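Local coordinates for protein CcbJ (Streptomyces caelestis, PDB 4HGZ) that is a methyltransferase of the S-adenosylmethionine-dependent family and probably transfers the methyl group to a nitrogen of its substrate, at residues Q128-F141 with E158-L171. Numbering follows the deposited sequence.
Sequences QRYSVVFAAFNTLF and ELLEPGGTFVVQCL
Gln169 and Asn138 each use a side-chain oxygen to bind the backbone of the other segment. These bonds continue a parallel ladder between the neighbouring central strands 130-135 and 164-171 of the Rossmann-like methyltransferase sheet. Helix 146-159 makes the beta-alpha-beta crossover between them. Gln169 OE1 accepts Phe137 N at 2.8 Å, in the carbonyl plane and on a lone pair. The Gln169 chain is extended, with CG anti to the backbone N (chi1 167°), and this carries its amide to the loop. Asn138 OD1 accepts Leu171 N, also at 2.8 Å and in the carbonyl plane. Between these two bonds, Asn138 N donates to Gln169 O.

In the ladder, Val133 N donates to Thr165 O, and Val133 O accepts Val167 N at 2.9 Å. Ala135 likewise bonds through N to Val167 O and through O to Gln169 N. A water ties Ala135 O and Gln169 O to Leu140 N. At the other end, Tyr130 N donates to Leu159 O, and Glu161 N donates to Tyr130 O. Tyr130 OH is hydrogen-bonded to His88 ND1, and Glu161 OE1 forms a salt bridge with Arg64. Leu159 also touches Phe120, which binds S-adenosylhomocysteine in another structure of this protein.

On the helix 146-159 side, Val133 CG2 packs on Leu160 CD2 at 3.5 Å. Val133 CB lies at the edge of the Phe166 ring, 4.0 Å from CD1. On the other face of the sheet, Phe134 CB meets Val167 CB at 3.8 Å. Past the end of strand 130-135, the chain brings the Phe141 ring to Cys170, whose SG sits over one face, 3.9 Å from the centroid and 23° off the normal.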
ATOM      1  N   GLN C 128     -19.092 -17.761 -45.665  1.00 62.05           N
ATOM      2  CA  GLN C 128     -18.483 -16.450 -45.542  1.00 56.77           C
ATOM      3  C   GLN C 128     -17.146 -16.535 -44.831  1.00 63.78           C
ATOM      4  O   GLN C 128     -17.028 -17.164 -43.773  1.00 65.49           O
ATOM      5  CB  GLN C 128     -19.383 -15.505 -44.755  1.00 53.46           C
ATOM      6  CG  GLN C 128     -18.873 -14.071 -44.750  1.00 62.35           C
ATOM      7  CD  GLN C 128     -18.884 -13.457 -46.148  1.00 71.23           C
ATOM      8  OE1 GLN C 128     -19.952 -13.243 -46.736  1.00 77.93           O
ATOM      9  NE2 GLN C 128     -17.697 -13.176 -46.689  1.00 59.53           N
ATOM     10  N   ARG C 129     -16.139 -15.895 -45.410  1.00 61.88           N
ATOM     11  CA  ARG C 129     -14.862 -15.726 -44.733  1.00 55.92           C
ATOM     12  C   ARG C 129     -14.593 -14.247 -44.570  1.00 54.11           C
ATOM     13  O   ARG C 129     -15.180 -13.423 -45.272  1.00 53.83           O
ATOM     14  CB  ARG C 129     -13.744 -16.402 -45.508  1.00 57.19           C
ATOM     15  CG  ARG C 129     -13.914 -17.904 -45.582  1.00 51.30           C
ATOM     16  CD  ARG C 129     -13.773 -18.534 -44.214  1.00 55.33           C
ATOM     17  NE  ARG C 129     -13.918 -19.979 -44.304  1.00 64.26           N
ATOM     18  CZ  ARG C 129     -15.077 -20.611 -44.167  1.00 68.12           C
ATOM     19  NH1 ARG C 129     -16.189 -19.923 -43.922  1.00 59.38           N
ATOM     20  NH2 ARG C 129     -15.124 -21.930 -44.273  1.00 53.96           N
ATOM     21  N   TYR C 130     -13.725 -13.914 -43.625  1.00 50.24           N
ATOM     22  CA  TYR C 130     -13.468 -12.523 -43.300  1.00 45.98           C
ATOM     23  C   TYR C 130     -11.981 -12.217 -43.343  1.00 50.77           C
ATOM     24  O   TYR C 130     -11.142 -13.121 -43.264  1.00 56.85           O
ATOM     25  CB  TYR C 130     -14.014 -12.206 -41.913  1.00 42.37           C
ATOM     26  CG  TYR C 130     -15.511 -12.306 -41.812  1.00 43.82           C
ATOM     27  CD1 TYR C 130     -16.307 -11.177 -41.944  1.00 53.67           C
ATOM     28  CD2 TYR C 130     -16.133 -13.528 -41.585  1.00 46.65           C
ATOM     29  CE1 TYR C 130     -17.688 -11.255 -41.855  1.00 51.39           C
ATOM     30  CE2 TYR C 130     -17.518 -13.619 -41.493  1.00 50.31           C
ATOM     31  CZ  TYR C 130     -18.287 -12.478 -41.632  1.00 52.96           C
ATOM     32  OH  TYR C 130     -19.657 -12.546 -41.553  1.00 54.14           O
ATOM     33  N   SER C 131     -11.664 -10.933 -43.461  1.00 50.29           N
ATOM     34  CA  SER C 131     -10.283 -10.480 -43.569  1.00 51.57           C
ATOM     35  C   SER C 131      -9.764 -10.220 -42.176  1.00 48.20           C
ATOM     36  O   SER C 131      -8.575 -10.353 -41.904  1.00 55.58           O
ATOM     37  CB  SER C 131     -10.214  -9.195 -44.390  1.00 49.95           C
ATOM     38  OG  SER C 131     -10.911  -8.149 -43.731  1.00 54.80           O
ATOM     39  N   VAL C 132     -10.680  -9.860 -41.287  1.00 47.92           N
ATOM     40  CA  VAL C 132     -10.339  -9.574 -39.908  1.00 45.16           C
ATOM     41  C   VAL C 132     -11.499  -9.968 -39.008  1.00 47.57           C
ATOM     42  O   VAL C 132     -12.652  -9.617 -39.273  1.00 46.70           O
ATOM     43  CB  VAL C 132     -10.086  -8.080 -39.714  1.00 43.61           C
ATOM     44  CG1 VAL C 132      -9.635  -7.794 -38.287  1.00 36.54           C
ATOM     45  CG2 VAL C 132      -9.073  -7.587 -40.714  1.00 52.83           C
ATOM     46  N   VAL C 133     -11.203 -10.704 -37.944  1.00 43.85           N
ATOM     47  CA  VAL C 133     -12.203 -10.948 -36.913  1.00 39.97           C
ATOM     48  C   VAL C 133     -11.678 -10.263 -35.675  1.00 44.05           C
ATOM     49  O   VAL C 133     -10.508 -10.446 -35.319  1.00 50.30           O
ATOM     50  CB  VAL C 133     -12.375 -12.441 -36.620  1.00 37.89           C
ATOM     51  CG1 VAL C 133     -13.381 -12.632 -35.531  1.00 33.06           C
ATOM     52  CG2 VAL C 133     -12.795 -13.200 -37.885  1.00 34.44           C
ATOM     53  N   PHE C 134     -12.502  -9.448 -35.025  1.00 36.81           N
ATOM     54  CA  PHE C 134     -11.997  -8.755 -33.849  1.00 41.22           C
ATOM     55  C   PHE C 134     -12.964  -8.683 -32.699  1.00 44.39           C
ATOM     56  O   PHE C 134     -14.183  -8.807 -32.864  1.00 49.77           O
ATOM     57  CB  PHE C 134     -11.467  -7.356 -34.178  1.00 43.44           C
ATOM     58  CG  PHE C 134     -12.532  -6.359 -34.529  1.00 41.61           C
ATOM     59  CD1 PHE C 134     -12.987  -5.448 -33.584  1.00 42.56           C
ATOM     60  CD2 PHE C 134     -13.053  -6.301 -35.815  1.00 46.62           C
ATOM     61  CE1 PHE C 134     -13.965  -4.510 -33.906  1.00 41.99           C
ATOM     62  CE2 PHE C 134     -14.028  -5.359 -36.151  1.00 41.60           C
ATOM     63  CZ  PHE C 134     -14.485  -4.468 -35.196  1.00 46.23           C
ATOM     64  N   ALA C 135     -12.383  -8.445 -31.531  1.00 36.80           N
ATOM     65  CA  ALA C 135     -13.114  -8.405 -30.296  1.00 38.78           C
ATOM     66  C   ALA C 135     -12.521  -7.307 -29.419  1.00 35.21           C
ATOM     67  O   ALA C 135     -11.476  -7.481 -28.816  1.00 43.66           O
ATOM     68  CB  ALA C 135     -13.021  -9.749 -29.617  1.00 37.03           C
ATOM     69  N   ALA C 136     -13.207  -6.177 -29.354  1.00 38.58           N
ATOM     70  CA  ALA C 136     -12.733  -5.013 -28.625  1.00 35.24           C
ATOM     71  C   ALA C 136     -13.125  -5.024 -27.148  1.00 38.03           C
ATOM     72  O   ALA C 136     -13.916  -5.848 -26.704  1.00 42.44           O
ATOM     73  CB  ALA C 136     -13.242  -3.754 -29.291  1.00 34.87           C
ATOM     74  N   PHE C 137     -12.537  -4.108 -26.391  1.00 44.50           N
ATOM     75  CA  PHE C 137     -12.831  -3.935 -24.971  1.00 43.62           C
ATOM     76  C   PHE C 137     -13.325  -5.190 -24.245  1.00 43.47           C
ATOM     77  O   PHE C 137     -14.500  -5.299 -23.897  1.00 42.01           O
ATOM     78  CB  PHE C 137     -13.819  -2.784 -24.768  1.00 41.35           C
ATOM     79  CG  PHE C 137     -13.765  -2.185 -23.391  1.00 72.58           C
ATOM     80  CD1 PHE C 137     -12.537  -1.972 -22.762  1.00 63.16           C
ATOM     81  CD2 PHE C 137     -14.931  -1.818 -22.723  1.00 72.06           C
ATOM     82  CE1 PHE C 137     -12.467  -1.406 -21.482  1.00 66.16           C
ATOM     83  CE2 PHE C 137     -14.872  -1.253 -21.439  1.00 81.02           C
ATOM     84  CZ  PHE C 137     -13.635  -1.044 -20.818  1.00 70.76           C
ATOM     85  N   ASN C 138     -12.411  -6.126 -24.011  1.00 39.62           N
ATOM     86  CA  ASN C 138     -12.670  -7.288 -23.156  1.00 32.04           C
ATOM     87  C   ASN C 138     -13.758  -8.242 -23.611  1.00 35.95           C
ATOM     88  O   ASN C 138     -14.225  -9.061 -22.823  1.00 46.46           O
ATOM     89  CB  ASN C 138     -12.955  -6.851 -21.719  1.00 32.20           C
ATOM     90  CG  ASN C 138     -11.760  -6.190 -21.071  1.00 40.81           C
ATOM     91  OD1 ASN C 138     -10.618  -6.562 -21.324  1.00 52.25           O
ATOM     92  ND2 ASN C 138     -12.016  -5.198 -20.240  1.00 52.05           N
ATOM     93  N   THR C 139     -14.166  -8.165 -24.869  1.00 39.90           N
ATOM     94  CA  THR C 139     -15.230  -9.048 -25.323  1.00 38.28           C
ATOM     95  C   THR C 139     -14.823 -10.516 -25.156  1.00 41.04           C
ATOM     96  O   THR C 139     -15.587 -11.337 -24.646  1.00 39.11           O
ATOM     97  CB  THR C 139     -15.651  -8.754 -26.762  1.00 38.61           C
ATOM     98  OG1 THR C 139     -16.455  -7.574 -26.771  1.00 53.86           O
ATOM     99  CG2 THR C 139     -16.495  -9.900 -27.317  1.00 36.69           C
ATOM    100  N   LEU C 140     -13.608 -10.844 -25.565  1.00 40.24           N
ATOM    101  CA  LEU C 140     -13.150 -12.213 -25.434  1.00 35.38           C
ATOM    102  C   LEU C 140     -13.250 -12.671 -23.996  1.00 34.14           C
ATOM    103  O   LEU C 140     -13.535 -13.837 -23.742  1.00 42.81           O
ATOM    104  CB  LEU C 140     -11.703 -12.341 -25.903  1.00 37.59           C
ATOM    105  CG  LEU C 140     -11.093 -13.727 -25.720  1.00 37.88           C
ATOM    106  CD1 LEU C 140     -11.794 -14.715 -26.612  1.00 35.38           C
ATOM    107  CD2 LEU C 140      -9.594 -13.673 -26.026  1.00 40.09           C
ATOM    108  N   PHE C 141     -12.995 -11.767 -23.050  1.00 37.59           N
ATOM    109  CA  PHE C 141     -12.956 -12.158 -21.633  1.00 30.89           C
ATOM    110  C   PHE C 141     -14.348 -12.239 -21.023  1.00 34.44           C
ATOM    111  O   PHE C 141     -14.493 -12.412 -19.814  1.00 43.11           O
ATOM    112  CB  PHE C 141     -12.074 -11.215 -20.812  1.00 34.04           C
ATOM    113  CG  PHE C 141     -10.599 -11.326 -21.120  1.00 47.12           C
ATOM    114  CD1 PHE C 141     -10.098 -12.395 -21.851  1.00 46.98           C
ATOM    115  CD2 PHE C 141      -9.705 -10.373 -20.654  1.00 45.45           C
ATOM    116  CE1 PHE C 141      -8.727 -12.497 -22.126  1.00 50.00           C
ATOM    117  CE2 PHE C 141      -8.331 -10.470 -20.924  1.00 34.59           C
ATOM    118  CZ  PHE C 141      -7.843 -11.532 -21.656  1.00 35.78           C
ATOM    119  N   GLU C 158     -11.100 -20.192 -38.120  1.00 47.10           N
ATOM    120  CA  GLU C 158     -11.690 -20.923 -39.232  1.00 51.00           C
ATOM    121  C   GLU C 158     -12.519 -20.037 -40.158  1.00 52.35           C
ATOM    122  O   GLU C 158     -12.852 -20.434 -41.270  1.00 63.57           O
ATOM    123  CB  GLU C 158     -12.526 -22.083 -38.702  1.00 47.84           C
ATOM    124  CG  GLU C 158     -11.710 -23.158 -37.988  1.00 64.01           C
ATOM    125  CD  GLU C 158     -12.577 -24.167 -37.234  1.00 85.93           C
ATOM    126  OE1 GLU C 158     -13.777 -23.890 -37.008  1.00 87.28           O
ATOM    127  OE2 GLU C 158     -12.055 -25.241 -36.860  1.00 77.38           O
ATOM    128  N   LEU C 159     -12.837 -18.832 -39.702  1.00 53.54           N
ATOM    129  CA  LEU C 159     -13.594 -17.877 -40.508  1.00 52.89           C
ATOM    130  C   LEU C 159     -12.706 -16.938 -41.334  1.00 57.17           C
ATOM    131  O   LEU C 159     -13.196 -16.248 -42.241  1.00 53.03           O
ATOM    132  CB  LEU C 159     -14.510 -17.049 -39.611  1.00 46.60           C
ATOM    133  CG  LEU C 159     -15.702 -17.787 -39.015  1.00 50.10           C
ATOM    134  CD1 LEU C 159     -16.352 -16.928 -37.953  1.00 46.33           C
ATOM    135  CD2 LEU C 159     -16.698 -18.128 -40.105  1.00 36.81           C
ATOM    136  N   LEU C 160     -11.410 -16.907 -41.018  1.00 51.81           N
ATOM    137  CA  LEU C 160     -10.465 -16.050 -41.741  1.00 54.33           C
ATOM    138  C   LEU C 160     -10.156 -16.565 -43.141  1.00 61.61           C
ATOM    139  O   LEU C 160     -10.042 -17.774 -43.363  1.00 62.33           O
ATOM    140  CB  LEU C 160      -9.149 -15.935 -40.980  1.00 49.75           C
ATOM    141  CG  LEU C 160      -9.239 -15.491 -39.528  1.00 51.27           C
ATOM    142  CD1 LEU C 160      -7.869 -15.583 -38.859  1.00 47.04           C
ATOM    143  CD2 LEU C 160      -9.781 -14.078 -39.469  1.00 47.58           C
ATOM    144  N   GLU C 161     -10.012 -15.641 -44.084  1.00 59.47           N
ATOM    145  CA  GLU C 161      -9.458 -15.983 -45.378  1.00 65.49           C
ATOM    146  C   GLU C 161      -7.965 -16.146 -45.182  1.00 69.60           C
ATOM    147  O   GLU C 161      -7.410 -15.659 -44.192  1.00 70.83           O
ATOM    148  CB  GLU C 161      -9.728 -14.876 -46.388  1.00 70.83           C
ATOM    149  CG  GLU C 161      -9.283 -13.510 -45.914  1.00 72.00           C
ATOM    150  CD  GLU C 161      -9.319 -12.466 -47.019  1.00 94.36           C
ATOM    151  OE1 GLU C 161      -9.833 -12.770 -48.114  1.00 96.34           O
ATOM    152  OE2 GLU C 161      -8.824 -11.340 -46.790  1.00 95.90           O
ATOM    153  N   PRO C 162      -7.303 -16.843 -46.112  1.00 81.23           N
ATOM    154  CA  PRO C 162      -5.845 -16.977 -46.060  1.00 82.13           C
ATOM    155  C   PRO C 162      -5.190 -15.615 -45.857  1.00 73.72           C
ATOM    156  O   PRO C 162      -5.456 -14.693 -46.621  1.00 72.57           O
ATOM    157  CB  PRO C 162      -5.492 -17.531 -47.446  1.00 82.72           C
ATOM    158  CG  PRO C 162      -6.748 -17.368 -48.278  1.00 89.42           C
ATOM    159  CD  PRO C 162      -7.872 -17.463 -47.317  1.00 79.73           C
ATOM    160  N   GLY C 163      -4.355 -15.482 -44.832  1.00 62.49           N
ATOM    161  CA  GLY C 163      -3.762 -14.187 -44.514  1.00 63.04           C
ATOM    162  C   GLY C 163      -4.559 -13.306 -43.564  1.00 63.40           C
ATOM    163  O   GLY C 163      -4.052 -12.296 -43.064  1.00 67.71           O
ATOM    164  N   GLY C 164      -5.808 -13.672 -43.304  1.00 63.39           N
ATOM    165  CA  GLY C 164      -6.647 -12.888 -42.400  1.00 53.03           C
ATOM    166  C   GLY C 164      -6.041 -12.848 -41.012  1.00 57.78           C
ATOM    167  O   GLY C 164      -5.191 -13.685 -40.678  1.00 57.01           O
ATOM    168  N   THR C 165      -6.482 -11.890 -40.197  1.00 49.81           N
ATOM    169  CA  THR C 165      -6.007 -11.779 -38.824  1.00 49.67           C
ATOM    170  C   THR C 165      -7.129 -11.715 -37.799  1.00 48.98           C
ATOM    171  O   THR C 165      -8.244 -11.274 -38.098  1.00 52.20           O
ATOM    172  CB  THR C 165      -5.150 -10.516 -38.621  1.00 50.85           C
ATOM    173  OG1 THR C 165      -5.933  -9.360 -38.938  1.00 63.37           O
ATOM    174  CG2 THR C 165      -3.917 -10.551 -39.504  1.00 53.90           C
ATOM    175  N   PHE C 166      -6.799 -12.128 -36.578  1.00 47.26           N
ATOM    176  CA  PHE C 166      -7.704 -12.075 -35.435  1.00 39.91           C
ATOM    177  C   PHE C 166      -7.150 -11.076 -34.428  1.00 43.69           C
ATOM    178  O   PHE C 166      -6.009 -11.196 -33.989  1.00 46.35           O
ATOM    179  CB  PHE C 166      -7.790 -13.459 -34.801  1.00 40.05           C
ATOM    180  CG  PHE C 166      -8.604 -13.511 -33.540  1.00 32.51           C
ATOM    181  CD1 PHE C 166      -9.944 -13.179 -33.551  1.00 40.75           C
ATOM    182  CD2 PHE C 166      -8.037 -13.939 -32.352  1.00 32.34           C
ATOM    183  CE1 PHE C 166     -10.711 -13.245 -32.383  1.00 40.58           C
ATOM    184  CE2 PHE C 166      -8.794 -14.013 -31.185  1.00 44.40           C
ATOM    185  CZ  PHE C 166     -10.140 -13.660 -31.203  1.00 27.33           C
ATOM    186  N   VAL C 167      -7.963 -10.095 -34.059  1.00 45.49           N
ATOM    187  CA  VAL C 167      -7.504  -8.990 -33.232  1.00 36.91           C
ATOM    188  C   VAL C 167      -8.348  -8.897 -31.981  1.00 38.99           C
ATOM    189  O   VAL C 167      -9.567  -8.823 -32.069  1.00 44.97           O
ATOM    190  CB  VAL C 167      -7.645  -7.650 -33.986  1.00 38.08           C
ATOM    191  CG1 VAL C 167      -7.183  -6.495 -33.107  1.00 36.14           C
ATOM    192  CG2 VAL C 167      -6.866  -7.683 -35.288  1.00 38.29           C
ATOM    193  N   VAL C 168      -7.703  -8.892 -30.820  1.00 40.54           N
ATOM    194  CA  VAL C 168      -8.402  -8.741 -29.550  1.00 38.24           C
ATOM    195  C   VAL C 168      -7.786  -7.596 -28.768  1.00 39.88           C
ATOM    196  O   VAL C 168      -6.608  -7.294 -28.914  1.00 46.15           O
ATOM    197  CB  VAL C 168      -8.291 -10.007 -28.647  1.00 33.33           C
ATOM    198  CG1 VAL C 168      -8.718 -11.246 -29.393  1.00 43.12           C
ATOM    199  CG2 VAL C 168      -6.890 -10.177 -28.162  1.00 34.74           C
ATOM    200  N   GLN C 169      -8.592  -6.972 -27.928  1.00 33.94           N
ATOM    201  CA  GLN C 169      -8.124  -5.972 -27.022  1.00 32.81           C
ATOM    202  C   GLN C 169      -8.600  -6.376 -25.652  1.00 37.18           C
ATOM    203  O   GLN C 169      -9.804  -6.460 -25.412  1.00 47.23           O
ATOM    204  CB  GLN C 169      -8.726  -4.626 -27.394  1.00 43.09           C
ATOM    205  CG  GLN C 169      -8.547  -3.545 -26.336  1.00 33.47           C
ATOM    206  CD  GLN C 169      -9.272  -2.285 -26.710  1.00 53.54           C
ATOM    207  OE1 GLN C 169     -10.489  -2.290 -26.943  1.00 53.71           O
ATOM    208  NE2 GLN C 169      -8.525  -1.190 -26.798  1.00 40.28           N
ATOM    209  N   CYS C 170      -7.656  -6.615 -24.749  1.00 41.91           N
ATOM    210  CA  CYS C 170      -7.965  -7.166 -23.433  1.00 46.56           C
ATOM    211  C   CYS C 170      -7.213  -6.449 -22.328  1.00 41.10           C
ATOM    212  O   CYS C 170      -6.102  -5.982 -22.533  1.00 45.59           O
ATOM    213  CB  CYS C 170      -7.553  -8.635 -23.376  1.00 45.93           C
ATOM    214  SG  CYS C 170      -8.153  -9.643 -24.691  1.00 64.37           S
ATOM    215  N   LEU C 171      -7.807  -6.401 -21.142  1.00 39.08           N
ATOM    216  CA  LEU C 171      -7.110  -5.879 -19.977  1.00 39.24           C
ATOM    217  C   LEU C 171      -5.836  -6.679 -19.740  1.00 36.59           C
ATOM    218  O   LEU C 171      -5.795  -7.887 -19.959  1.00 40.80           O
ATOM    219  CB  LEU C 171      -8.012  -5.920 -18.745  1.00 37.64           C
ATOM    220  CG  LEU C 171      -8.367  -7.293 -18.184  1.00 43.00           C
ATOM    221  CD1 LEU C 171      -7.347  -7.690 -17.137  1.00 37.44           C
ATOM    222  CD2 LEU C 171      -9.759  -7.259 -17.575  1.00 35.91           C
TER
HETATM  223  O   HOH W   1     -11.353  -8.832 -26.043  1.00 58.71           O